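Protocatechuate decarboxylase (Klebsiella pneumoniae, PDB 5O3M) catalyses the decarboxylation of 3,4-dihydroxybenzoic acid and belongs to the UbiD family of prenylated-flavin-dependent enzymes. Local coordinates at residues A[24-27]-A[28-32]; A[457-460]-A[461-464]. All blocks are in the same frame, centred on the assembly; numbering follows the deposited sequence.

Interaction 1: A[24-27]-A[28-32]; sequences PIQD and LRDAI
I25 lies against the start of helix 28-36, its side chain passing that of D30 in the opposite direction. Its CG2 branch, anti to the backbone N, reaches 3.8 Å from D30 CB and 4.2 Å from A31 CB, while I25 CD1 lies 4.0 Å from A31 CA. At Q26 the polar part of the contact begins: its backbone N donates to D30 OD2 (3.0 Å) on its anti lone pair. CG of Q26 rests against the same oxygen, 3.3 Å from D30 OD2, and Q26 OE1 is hydrogen-bonded to R263. D27 is the helix N-cap. With chi1 at 62° its carboxylate folds back over the first turn, and D27 OD1 accepts from D30 N at 2.9 Å, almost in a straight line (177°). The side chain of D30 accepts in return from Q26 N, one residue before the N-cap, whereas a classical capping box uses the N-H of the N-cap residue itself. The other oxygen of D27, OD2, forms salt bridges with R280 and R332, whose positive charges probably ease the repulsion between the two acids, D27 OD1 and D30 OD1 being 3.5 Å apart. The carbonyl of D27 accepts from A31 N, 3.3 Å from D27 O, the first i to i+4 helical bond.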
loop_
_atom_site.group_PDB
_atom_site.type_symbol
_atom_site.label_atom_id
_atom_site.label_comp_id
_atom_site.label_asym_id
_atom_site.label_seq_id
_atom_site.Cartn_x
_atom_site.Cartn_y
_atom_site.Cartn_z
ATOM N N PRO A 24 -58.232 4.363 2.211
ATOM C CA PRO A 24 -57.531 4.324 3.502
ATOM C C PRO A 24 -57.359 2.898 4.035
ATOM O O PRO A 24 -58.320 2.283 4.472
ATOM C CB PRO A 24 -58.443 5.148 4.417
ATOM C CG PRO A 24 -59.787 5.078 3.778
ATOM C CD PRO A 24 -59.536 5.043 2.307
ATOM N N ILE A 25 -56.131 2.396 4.006
ATOM C CA ILE A 25 -55.853 0.990 4.279
ATOM C C ILE A 25 -55.811 0.752 5.785
ATOM O O ILE A 25 -55.139 1.486 6.517
ATOM C CB ILE A 25 -54.526 0.582 3.624
ATOM C CG1 ILE A 25 -54.641 0.649 2.096
ATOM C CG2 ILE A 25 -54.064 -0.776 4.138
ATOM C CD1 ILE A 25 -53.299 0.723 1.389
ATOM N N GLN A 26 -56.525 -0.282 6.257
ATOM C CA GLN A 26 -56.435 -0.689 7.657
ATOM C C GLN A 26 -56.037 -2.150 7.852
ATOM O O GLN A 26 -55.770 -2.553 8.989
ATOM C CB GLN A 26 -57.758 -0.412 8.407
ATOM C CG GLN A 26 -58.930 -1.339 8.054
ATOM C CD GLN A 26 -60.082 -1.308 9.076
ATOM O OE1 GLN A 26 -59.894 -0.981 10.253
ATOM N NE2 GLN A 26 -61.277 -1.655 8.618
ATOM N N ASP A 27 -55.960 -2.946 6.791
ATOM C CA ASP A 27 -55.528 -4.330 6.914
ATOM C C ASP A 27 -54.975 -4.776 5.569
ATOM O O ASP A 27 -54.875 -3.984 4.626
ATOM C CB ASP A 27 -56.668 -5.234 7.398
ATOM C CG ASP A 27 -57.860 -5.284 6.421
ATOM O OD1 ASP A 27 -57.694 -5.027 5.203
ATOM O OD2 ASP A 27 -58.972 -5.591 6.886
ATOM N N LEU A 28 -54.624 -6.065 5.487
ATOM C CA LEU A 28 -53.979 -6.600 4.291
ATOM C C LEU A 28 -54.917 -6.592 3.084
ATOM O O LEU A 28 -54.482 -6.313 1.960
ATOM C CB LEU A 28 -53.481 -8.016 4.559
ATOM C CG LEU A 28 -52.879 -8.790 3.381
ATOM C CD1 LEU A 28 -51.568 -8.166 2.862
ATOM C CD2 LEU A 28 -52.651 -10.225 3.794
ATOM N N ARG A 29 -56.197 -6.923 3.284
ATOM C CA ARG A 29 -57.135 -6.929 2.161
ATOM C C ARG A 29 -57.292 -5.539 1.556
ATOM O O ARG A 29 -57.270 -5.387 0.327
ATOM C CB ARG A 29 -58.485 -7.518 2.599
ATOM C CG ARG A 29 -58.315 -8.999 2.950
ATOM C CD ARG A 29 -59.588 -9.738 3.354
ATOM N NE ARG A 29 -59.198 -11.024 3.915
ATOM C CZ ARG A 29 -60.012 -12.044 4.159
ATOM N NH1 ARG A 29 -61.314 -11.961 3.885
ATOM N NH2 ARG A 29 -59.509 -13.160 4.681
ATOM N N ASP A 30 -57.426 -4.501 2.394
ATOM C CA ASP A 30 -57.429 -3.140 1.851
ATOM C C ASP A 30 -56.204 -2.898 0.983
ATOM O O ASP A 30 -56.296 -2.260 -0.072
ATOM C CB ASP A 30 -57.477 -2.094 2.966
ATOM C CG ASP A 30 -58.763 -2.123 3.740
ATOM O OD1 ASP A 30 -59.708 -2.808 3.304
ATOM O OD2 ASP A 30 -58.822 -1.472 4.800
ATOM N N ALA A 31 -55.042 -3.402 1.407
ATOM C CA ALA A 31 -53.819 -3.155 0.645
ATOM C C ALA A 31 -53.865 -3.859 -0.699
ATOM O O ALA A 31 -53.451 -3.292 -1.718
ATOM C CB ALA A 31 -52.594 -3.597 1.444
ATOM N N ILE A 32 -54.357 -5.102 -0.717
ATOM C CA ILE A 32 -54.542 -5.821 -1.975
ATOM C C ILE A 32 -55.517 -5.072 -2.875
ATOM O O ILE A 32 -55.331 -5.004 -4.097
ATOM C CB ILE A 32 -55.025 -7.260 -1.697
ATOM C CG1 ILE A 32 -53.974 -8.038 -0.902
ATOM C CG2 ILE A 32 -55.394 -7.963 -3.006
ATOM C CD1 ILE A 32 -54.430 -9.420 -0.489
#

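Interaction 2: A[457-460]-A[461-464]; sequences QLDP and SQTP
D459 and Q462 close a type I beta turn, with P460 and S461 at its corners and Q462 N 3.1 Å from D459 O. The chain bends again at Q462, the centre of an inverse gamma turn whose T463 N to S461 O bond is weak. With CG anti to its own N (chi1 -178°), the D459 carboxylate swings over the turn. OD1 is gripped twice from one face of its plane, by S461 N and by S461 OG, the hydroxyl being 2.8 Å from D459 OD1. Q462 NE2 donates to D459 OD2 at 2.8 Å, on the anti side and tilted from the carboxylate plane; the oxygen lies in the plane of the amide, and the two planes are 78° apart. K416 of the same chain makes a salt bridge to D459 OD2 and bonds S461 OG; Q442 of a second subunit also bonds that hydroxyl, and D459 packs on T438 of that subunit. A water joins P460 O, at 2.7 Å, to T463 OG1. The S461 N to D459 OD1 bond makes an Asx turn, here superposed on the type I turn in an Asp-Pro-Ser sequence within the loop between strands 447-454 and 475-482.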
loop_
_atom_site.group_PDB
_atom_site.type_symbol
_atom_site.label_atom_id
_atom_site.label_comp_id
_atom_site.label_asym_id
_atom_site.label_seq_id
_atom_site.Cartn_x
_atom_site.Cartn_y
_atom_site.Cartn_z
ATOM N N GLN A 457 -21.820 -12.014 9.772
ATOM C CA GLN A 457 -21.426 -13.395 9.541
ATOM C C GLN A 457 -22.067 -14.006 8.304
ATOM O O GLN A 457 -21.550 -15.004 7.792
ATOM C CB GLN A 457 -21.773 -14.232 10.758
ATOM C CG GLN A 457 -20.682 -14.195 11.805
ATOM C CD GLN A 457 -20.904 -15.231 12.882
ATOM O OE1 GLN A 457 -21.767 -15.065 13.748
ATOM N NE2 GLN A 457 -20.144 -16.323 12.823
ATOM N N LEU A 458 -23.178 -13.449 7.818
ATOM C CA LEU A 458 -23.860 -14.046 6.678
ATOM C C LEU A 458 -23.271 -13.604 5.336
ATOM O O LEU A 458 -23.698 -14.112 4.292
ATOM C CB LEU A 458 -25.367 -13.738 6.754
ATOM C CG LEU A 458 -26.093 -14.346 7.956
ATOM C CD1 LEU A 458 -27.597 -14.039 7.934
ATOM C CD2 LEU A 458 -25.873 -15.847 8.016
ATOM N N ASP A 459 -22.305 -12.690 5.336
ATOM C CA ASP A 459 -21.419 -12.450 4.190
ATOM C C ASP A 459 -20.407 -13.589 4.138
ATOM O O ASP A 459 -19.545 -13.692 5.019
ATOM C CB ASP A 459 -20.704 -11.090 4.318
ATOM C CG ASP A 459 -19.784 -10.760 3.115
ATOM O OD1 ASP A 459 -19.550 -11.617 2.241
ATOM O OD2 ASP A 459 -19.261 -9.627 3.061
ATOM N N PRO A 460 -20.484 -14.477 3.144
ATOM C CA PRO A 460 -19.553 -15.614 3.113
ATOM C C PRO A 460 -18.101 -15.214 2.872
ATOM O O PRO A 460 -17.203 -16.013 3.171
ATOM C CB PRO A 460 -20.096 -16.479 1.969
ATOM C CG PRO A 460 -20.824 -15.474 1.063
ATOM C CD PRO A 460 -21.437 -14.493 2.016
ATOM N N SER A 461 -17.837 -14.013 2.348
ATOM C CA SER A 461 -16.468 -13.535 2.154
ATOM C C SER A 461 -15.821 -13.030 3.446
ATOM O O SER A 461 -14.617 -12.740 3.447
ATOM C CB SER A 461 -16.432 -12.438 1.062
ATOM O OG SER A 461 -16.919 -11.170 1.511
ATOM N N GLN A 462 -16.561 -12.977 4.557
ATOM C CA GLN A 462 -16.026 -12.452 5.817
ATOM C C GLN A 462 -15.498 -13.593 6.692
ATOM O O GLN A 462 -16.113 -13.993 7.691
ATOM C CB GLN A 462 -17.091 -11.618 6.532
ATOM C CG GLN A 462 -17.456 -10.337 5.737
ATOM C CD GLN A 462 -18.381 -9.388 6.476
ATOM O OE1 GLN A 462 -18.301 -9.243 7.697
ATOM N NE2 GLN A 462 -19.267 -8.723 5.729
ATOM N N THR A 463 -14.323 -14.099 6.305
ATOM C CA THR A 463 -13.671 -15.217 6.977
ATOM C C THR A 463 -12.171 -15.025 6.917
ATOM O O THR A 463 -11.663 -14.341 6.017
ATOM C CB THR A 463 -13.995 -16.582 6.338
ATOM O OG1 THR A 463 -13.404 -16.653 5.025
ATOM C CG2 THR A 463 -15.498 -16.866 6.282
ATOM N N PRO A 464 -11.417 -15.673 7.817
ATOM C CA PRO A 464 -9.948 -15.699 7.685
ATOM C C PRO A 464 -9.475 -16.371 6.406
ATOM O O PRO A 464 -8.377 -16.059 5.931
ATOM C CB PRO A 464 -9.479 -16.483 8.936
ATOM C CG PRO A 464 -10.671 -16.440 9.909
ATOM C CD PRO A 464 -11.893 -16.457 8.981
HETATM O O HOH W 1 -18.699 -15.509 7.725
HETATM O O HOH W 2 -14.853 -17.240 2.968
#

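Interactions 1 and 2 do not touch: their centres are 40 Å apart, on opposite sides of the chain's centre, and their nearest atoms are separated by about 25 Å. Both use an aspartate to accept backbone N-H groups, one at a helix start and the other inside a turn, and both bring in basic side chains from elsewhere in the chain. Their surroundings differ. Segments 24-27 and 28-32 touch no other protein chain of the assembly, whereas 457-460 and 461-464 pack on T438, T439, Q442 and F493 of a second subunit. Neither contact contributes a residue to the two pentane-1,5-diol pockets, one of which includes H347 and the other R440.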